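Local coordinates for protein KLLA0E02245p (Kluyveromyces lactis, PDB 4GPS) that removes the NAD cap, and also methylguanosine caps, from the 5' ends of RNAs and degrades RNA in the 5'-to-3' direction with the aid of divalent metal ions, at residues D85-H90 with Q165-T170; Y262-G267 with L276-M281. All blocks are in the same frame, centred on the assembly; numbering follows the deposited sequence.

Contact 1: residues D85-H90 with Q165-T170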
loop_
_atom_site.group_PDB
_atom_site.type_symbol
_atom_site.label_atom_id
_atom_site.label_comp_id
_atom_site.label_asym_id
_atom_site.label_seq_id
_atom_site.Cartn_x
_atom_site.Cartn_y
_atom_site.Cartn_z
ATOM N N ASP A 85 -4.112 -6.189 -15.366
ATOM C CA ASP A 85 -2.885 -6.798 -15.904
ATOM C C ASP A 85 -1.741 -6.517 -14.961
ATOM O O ASP A 85 -0.623 -6.284 -15.364
ATOM C CB ASP A 85 -2.522 -6.258 -17.302
ATOM C CG ASP A 85 -3.560 -6.629 -18.377
ATOM O OD1 ASP A 85 -4.309 -7.638 -18.195
ATOM O OD2 ASP A 85 -3.614 -5.910 -19.409
ATOM N N CYS A 86 -2.025 -6.553 -13.680
ATOM C CA CYS A 86 -0.993 -6.263 -12.727
ATOM C C CYS A 86 -0.009 -7.421 -12.571
ATOM O O CYS A 86 -0.426 -8.548 -12.345
ATOM C CB CYS A 86 -1.643 -5.943 -11.393
ATOM S SG CYS A 86 -0.542 -5.040 -10.375
ATOM N N LYS A 87 1.296 -7.160 -12.667
ATOM C CA LYS A 87 2.258 -8.250 -12.499
ATOM C C LYS A 87 3.555 -7.842 -11.819
ATOM O O LYS A 87 3.932 -6.668 -11.818
ATOM C CB LYS A 87 2.567 -8.905 -13.858
ATOM C CG LYS A 87 2.912 -7.937 -14.974
ATOM C CD LYS A 87 2.975 -8.668 -16.339
ATOM C CE LYS A 87 2.945 -7.718 -17.549
ATOM N NZ LYS A 87 4.011 -6.679 -17.453
ATOM N N GLU A 88 4.218 -8.807 -11.196
ATOM C CA GLU A 88 5.499 -8.513 -10.585
ATOM C C GLU A 88 6.505 -8.553 -11.733
ATOM O O GLU A 88 6.585 -9.542 -12.433
ATOM C CB GLU A 88 5.894 -9.566 -9.568
ATOM C CG GLU A 88 7.290 -9.249 -9.018
ATOM C CD GLU A 88 7.732 -10.153 -7.902
ATOM O OE1 GLU A 88 8.431 -11.147 -8.156
ATOM O OE2 GLU A 88 7.371 -9.876 -6.759
ATOM N N VAL A 89 7.267 -7.485 -11.934
ATOM C CA VAL A 89 8.243 -7.464 -13.019
ATOM C C VAL A 89 9.685 -7.654 -12.509
ATOM O O VAL A 89 10.548 -8.050 -13.264
ATOM C CB VAL A 89 8.124 -6.148 -13.854
ATOM C CG1 VAL A 89 6.721 -6.047 -14.492
ATOM C CG2 VAL A 89 8.384 -4.939 -12.963
ATOM N N HIS A 90 9.945 -7.361 -11.239
ATOM C CA HIS A 90 11.279 -7.559 -10.645
ATOM C C HIS A 90 11.060 -7.658 -9.140
ATOM O O HIS A 90 9.991 -7.299 -8.645
ATOM C CB HIS A 90 12.193 -6.352 -10.883
ATOM C CG HIS A 90 12.670 -6.209 -12.291
ATOM N ND1 HIS A 90 13.661 -7.005 -12.824
ATOM C CD2 HIS A 90 12.290 -5.364 -13.281
ATOM C CE1 HIS A 90 13.872 -6.654 -14.079
ATOM N NE2 HIS A 90 13.054 -5.661 -14.381
ATOM N N GLN A 165 15.154 2.011 -14.014
ATOM C CA GLN A 165 16.170 1.856 -15.040
ATOM C C GLN A 165 16.136 0.440 -15.631
ATOM O O GLN A 165 16.323 0.270 -16.823
ATOM C CB GLN A 165 17.529 2.166 -14.425
ATOM C CG GLN A 165 18.734 1.617 -15.149
ATOM C CD GLN A 165 20.039 2.161 -14.559
ATOM O OE1 GLN A 165 20.284 3.379 -14.599
ATOM N NE2 GLN A 165 20.876 1.269 -13.998
ATOM N N ARG A 166 15.880 -0.570 -14.803
ATOM C CA ARG A 166 15.852 -1.944 -15.273
ATOM C C ARG A 166 14.634 -2.291 -16.081
ATOM O O ARG A 166 14.669 -3.235 -16.868
ATOM C CB ARG A 166 15.852 -2.927 -14.120
ATOM C CG ARG A 166 17.139 -3.301 -13.531
ATOM C CD ARG A 166 16.805 -4.306 -12.437
ATOM N NE ARG A 166 17.174 -5.679 -12.769
ATOM C CZ ARG A 166 18.392 -6.185 -12.589
ATOM N NH1 ARG A 166 19.370 -5.436 -12.077
ATOM N NH2 ARG A 166 18.625 -7.450 -12.914
ATOM N N TYR A 167 13.543 -1.573 -15.852
ATOM C CA TYR A 167 12.285 -1.864 -16.527
ATOM C C TYR A 167 11.862 -0.848 -17.576
ATOM O O TYR A 167 10.883 -1.044 -18.269
ATOM C CB TYR A 167 11.179 -1.956 -15.476
ATOM C CG TYR A 167 9.902 -2.594 -15.969
ATOM C CD1 TYR A 167 9.818 -3.972 -16.128
ATOM C CD2 TYR A 167 8.786 -1.818 -16.308
ATOM C CE1 TYR A 167 8.654 -4.578 -16.619
ATOM C CE2 TYR A 167 7.602 -2.419 -16.793
ATOM C CZ TYR A 167 7.553 -3.799 -16.944
ATOM O OH TYR A 167 6.410 -4.412 -17.405
ATOM N N GLU A 168 12.594 0.241 -17.703
ATOM C CA GLU A 168 12.186 1.295 -18.614
ATOM C C GLU A 168 11.942 0.896 -20.054
ATOM O O GLU A 168 10.994 1.353 -20.677
ATOM C CB GLU A 168 13.192 2.436 -18.535
ATOM C CG GLU A 168 13.887 2.749 -19.797
ATOM C CD GLU A 168 14.760 3.925 -19.582
ATOM O OE1 GLU A 168 14.201 5.045 -19.459
ATOM O OE2 GLU A 168 15.996 3.728 -19.500
ATOM N N LYS A 169 12.820 0.064 -20.576
ATOM C CA LYS A 169 12.695 -0.414 -21.929
ATOM C C LYS A 169 11.370 -1.135 -22.139
ATOM O O LYS A 169 10.863 -1.185 -23.246
ATOM C CB LYS A 169 13.854 -1.361 -22.252
ATOM C CG LYS A 169 15.210 -0.717 -22.012
ATOM C CD LYS A 169 16.330 -1.373 -22.809
ATOM C CE LYS A 169 16.501 -0.683 -24.162
ATOM N NZ LYS A 169 16.571 0.806 -23.994
ATOM N N THR A 170 10.811 -1.668 -21.063
ATOM C CA THR A 170 9.580 -2.421 -21.125
ATOM C C THR A 170 8.318 -1.590 -20.871
ATOM O O THR A 170 7.211 -2.112 -20.946
ATOM C CB THR A 170 9.626 -3.589 -20.131
ATOM O OG1 THR A 170 10.899 -4.248 -20.236
ATOM C CG2 THR A 170 8.502 -4.610 -20.422
#
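Y167 lays one face of its ring over V89: CG2 sits 3.9 Å from the ring centroid, 25° off the normal, a CH-pi contact displaced toward the rim. V89 CG1 and CB meet the CE1 side of the same ring, with CB 3.2 Å from CE1. A beta-branched valine suits this place, since its two methyls spread along the ring. The tyrosine gets there because its CG stands anti to the backbone N (chi1 -165°), which swings the ring off the helix end toward the strand. T170 CB covers the opposite face, so the ring is sandwiched between V89 and T170.

A second CH-pi contact pairs H90 with R166, whose CD lies over the imidazole face, 4.2 Å from its centroid. The guanidinium stands nearly perpendicular to that ring (85°) and itself makes a cation-pi contact with W103, while H90 ND1 is hydrogen-bonded to N104. Further along the strand, K87 NZ comes to 3.3 Å from Y167 OH at an angle too poor for a hydrogen bond.

V89 and H90 form a classic beta bulge opposite I264, and the C-terminal end of helix 156-167 packs against strand 86-95, with Y167 also meeting H266 of strand 259-268.

Contact 2: residues Y262-G267 with L276-M281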
loop_
_atom_site.group_PDB
_atom_site.type_symbol
_atom_site.label_atom_id
_atom_site.label_comp_id
_atom_site.label_asym_id
_atom_site.label_seq_id
_atom_site.Cartn_x
_atom_site.Cartn_y
_atom_site.Cartn_z
ATOM N N TYR A 262 11.668 -6.352 -1.631
ATOM C CA TYR A 262 10.758 -5.545 -2.422
ATOM C C TYR A 262 10.276 -6.210 -3.707
ATOM O O TYR A 262 11.043 -6.869 -4.437
ATOM C CB TYR A 262 11.447 -4.251 -2.816
ATOM C CG TYR A 262 11.919 -3.398 -1.683
ATOM C CD1 TYR A 262 11.027 -2.589 -0.962
ATOM C CD2 TYR A 262 13.274 -3.345 -1.358
ATOM C CE1 TYR A 262 11.476 -1.735 0.050
ATOM C CE2 TYR A 262 13.742 -2.495 -0.350
ATOM C CZ TYR A 262 12.835 -1.689 0.344
ATOM O OH TYR A 262 13.306 -0.801 1.277
ATOM N N SER A 263 8.999 -6.003 -3.996
ATOM C CA SER A 263 8.405 -6.527 -5.204
ATOM C C SER A 263 8.124 -5.292 -6.038
ATOM O O SER A 263 7.574 -4.324 -5.536
ATOM C CB SER A 263 7.101 -7.243 -4.887
ATOM O OG SER A 263 6.402 -7.627 -6.064
ATOM N N ILE A 264 8.542 -5.304 -7.294
ATOM C CA ILE A 264 8.289 -4.182 -8.165
ATOM C C ILE A 264 7.171 -4.643 -9.085
ATOM O O ILE A 264 7.360 -5.593 -9.839
ATOM C CB ILE A 264 9.523 -3.798 -8.976
ATOM C CG1 ILE A 264 10.500 -2.949 -8.153
ATOM C CG2 ILE A 264 9.104 -2.814 -10.043
ATOM C CD1 ILE A 264 10.933 -3.459 -6.890
ATOM N N VAL A 265 6.002 -3.994 -9.010
ATOM C CA VAL A 265 4.871 -4.401 -9.843
ATOM C C VAL A 265 4.443 -3.355 -10.874
ATOM O O VAL A 265 4.653 -2.153 -10.684
ATOM C CB VAL A 265 3.632 -4.813 -8.977
ATOM C CG1 VAL A 265 4.021 -5.946 -7.948
ATOM C CG2 VAL A 265 3.090 -3.625 -8.276
ATOM N N HIS A 266 3.854 -3.832 -11.972
ATOM C CA HIS A 266 3.387 -2.963 -13.042
ATOM C C HIS A 266 1.920 -3.262 -13.308
ATOM O O HIS A 266 1.480 -4.415 -13.308
ATOM C CB HIS A 266 4.235 -3.174 -14.313
ATOM C CG HIS A 266 3.850 -2.301 -15.470
ATOM N ND1 HIS A 266 2.844 -2.627 -16.352
ATOM C CD2 HIS A 266 4.357 -1.121 -15.905
ATOM C CE1 HIS A 266 2.746 -1.693 -17.282
ATOM N NE2 HIS A 266 3.656 -0.768 -17.033
ATOM N N GLY A 267 1.158 -2.207 -13.539
ATOM C CA GLY A 267 -0.248 -2.398 -13.762
ATOM C C GLY A 267 -0.833 -1.243 -14.516
ATOM O O GLY A 267 -0.271 -0.150 -14.559
ATOM N N LEU A 276 4.064 1.915 -11.983
ATOM C CA LEU A 276 5.201 1.021 -11.732
ATOM C C LEU A 276 5.436 1.316 -10.247
ATOM O O LEU A 276 5.887 2.391 -9.887
ATOM C CB LEU A 276 6.416 1.417 -12.562
ATOM C CG LEU A 276 7.634 0.553 -12.281
ATOM C CD1 LEU A 276 7.439 -0.848 -12.822
ATOM C CD2 LEU A 276 8.830 1.177 -12.951
ATOM N N ILE A 277 5.131 0.337 -9.410
ATOM C CA ILE A 277 5.163 0.454 -7.978
ATOM C C ILE A 277 6.156 -0.448 -7.277
ATOM O O ILE A 277 6.346 -1.616 -7.670
ATOM C CB ILE A 277 3.741 0.106 -7.432
ATOM C CG1 ILE A 277 2.757 1.180 -7.836
ATOM C CG2 ILE A 277 3.734 -0.066 -5.945
ATOM C CD1 ILE A 277 1.304 0.707 -7.690
ATOM N N GLN A 278 6.741 0.092 -6.205
ATOM C CA GLN A 278 7.674 -0.652 -5.359
ATOM C C GLN A 278 7.000 -0.953 -4.000
ATOM O O GLN A 278 6.533 -0.038 -3.319
ATOM C CB GLN A 278 8.957 0.140 -5.133
ATOM C CG GLN A 278 9.967 -0.609 -4.267
ATOM C CD GLN A 278 11.269 0.182 -4.056
ATOM O OE1 GLN A 278 11.682 0.442 -2.911
ATOM N NE2 GLN A 278 11.920 0.556 -5.156
ATOM N N ALA A 279 6.937 -2.226 -3.610
ATOM C CA ALA A 279 6.305 -2.581 -2.337
ATOM C C ALA A 279 7.192 -3.481 -1.517
ATOM O O ALA A 279 7.820 -4.396 -2.039
ATOM C CB ALA A 279 4.955 -3.291 -2.589
ATOM N N GLU A 280 7.259 -3.224 -0.228
ATOM C CA GLU A 280 8.052 -4.081 0.621
ATOM C C GLU A 280 7.118 -5.216 1.034
ATOM O O GLU A 280 5.985 -4.954 1.478
ATOM C CB GLU A 280 8.547 -3.323 1.856
ATOM C CG GLU A 280 8.942 -4.269 2.997
ATOM C CD GLU A 280 9.548 -3.557 4.199
ATOM O OE1 GLU A 280 9.932 -4.267 5.165
ATOM O OE2 GLU A 280 9.644 -2.301 4.168
ATOM N N MET A 281 7.579 -6.458 0.855
ATOM C CA MET A 281 6.817 -7.652 1.216
ATOM C C MET A 281 7.449 -8.235 2.463
ATOM O O MET A 281 8.662 -8.441 2.507
ATOM C CB MET A 281 6.879 -8.692 0.100
ATOM C CG MET A 281 6.486 -8.134 -1.266
ATOM S SD MET A 281 4.665 -7.797 -1.495
ATOM C CE MET A 281 4.573 -6.144 -0.913
#
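Y262 and E280 face each other at one end of an antiparallel beta hairpin, strands 259-268 and 273-285, within the PD-(D/E)XK nuclease domain. The backbone bonds come in two reciprocal pairs. S263 and A279 bind each other through S263 N to A279 O (2.8 Å) and A279 N to S263 O (2.9 Å); V265 and I277 do likewise, each bond 2.8 Å between N and O. At the non-hydrogen-bonded positions, the CA-H groups of Y262 and I264 approach the carbonyls of A279 and I277.

Apolar packing occupies both faces. On the one carrying S263, V265, I277 and A279, V265 CG2 rests 3.9 Å from I277 CB, branched residues well suited to an extended backbone. On the other, I264 CG2 meets L276 CD1 at 3.8 Å, while I264 CD1 lies alongside the aliphatic part of Q278; helix 156-167 covers I264 and Q278.

Polar and aromatic groups gather toward E280, which probably binds substrate, as in related enzymes, and whose CB touches Y262 CE1. Losing the ring of Y262 to an alanine is likely to leave Q278 OE1 and E280 CB facing a gap, with the amide freer to turn. S263 OG is hydrogen-bonded to E88; beyond the paired residues M281 CG packs on S263 CB, and its side chain also touches E293, a metal ligand. Q278, extended with CG anti to its N (chi1 -179°), carries OE1 over the Y262 ring, 3.6 Å above its plane; this buried oxygen has no hydrogen-bonding partner in the model.

Contact 1 closes before contact 2 opens along the chain, yet their centres lie only about 9 Å apart, because strand 86-95 runs antiparallel beside strand 259-268. Strand 259-268 therefore has a neighbour on each side: 86-95 and its hairpin partner 273-285. Backbone bonding carries across the first seam, with H90 O 2.8 Å from I264 N. Helix 156-167 spans both contacts, its end meeting strand 86-95 in contact 1 and its earlier turns covering the hairpin in contact 2. Contact 1 is peripheral packing, whereas contact 2 leads from the buried sheet to the metal- and substrate-binding residues.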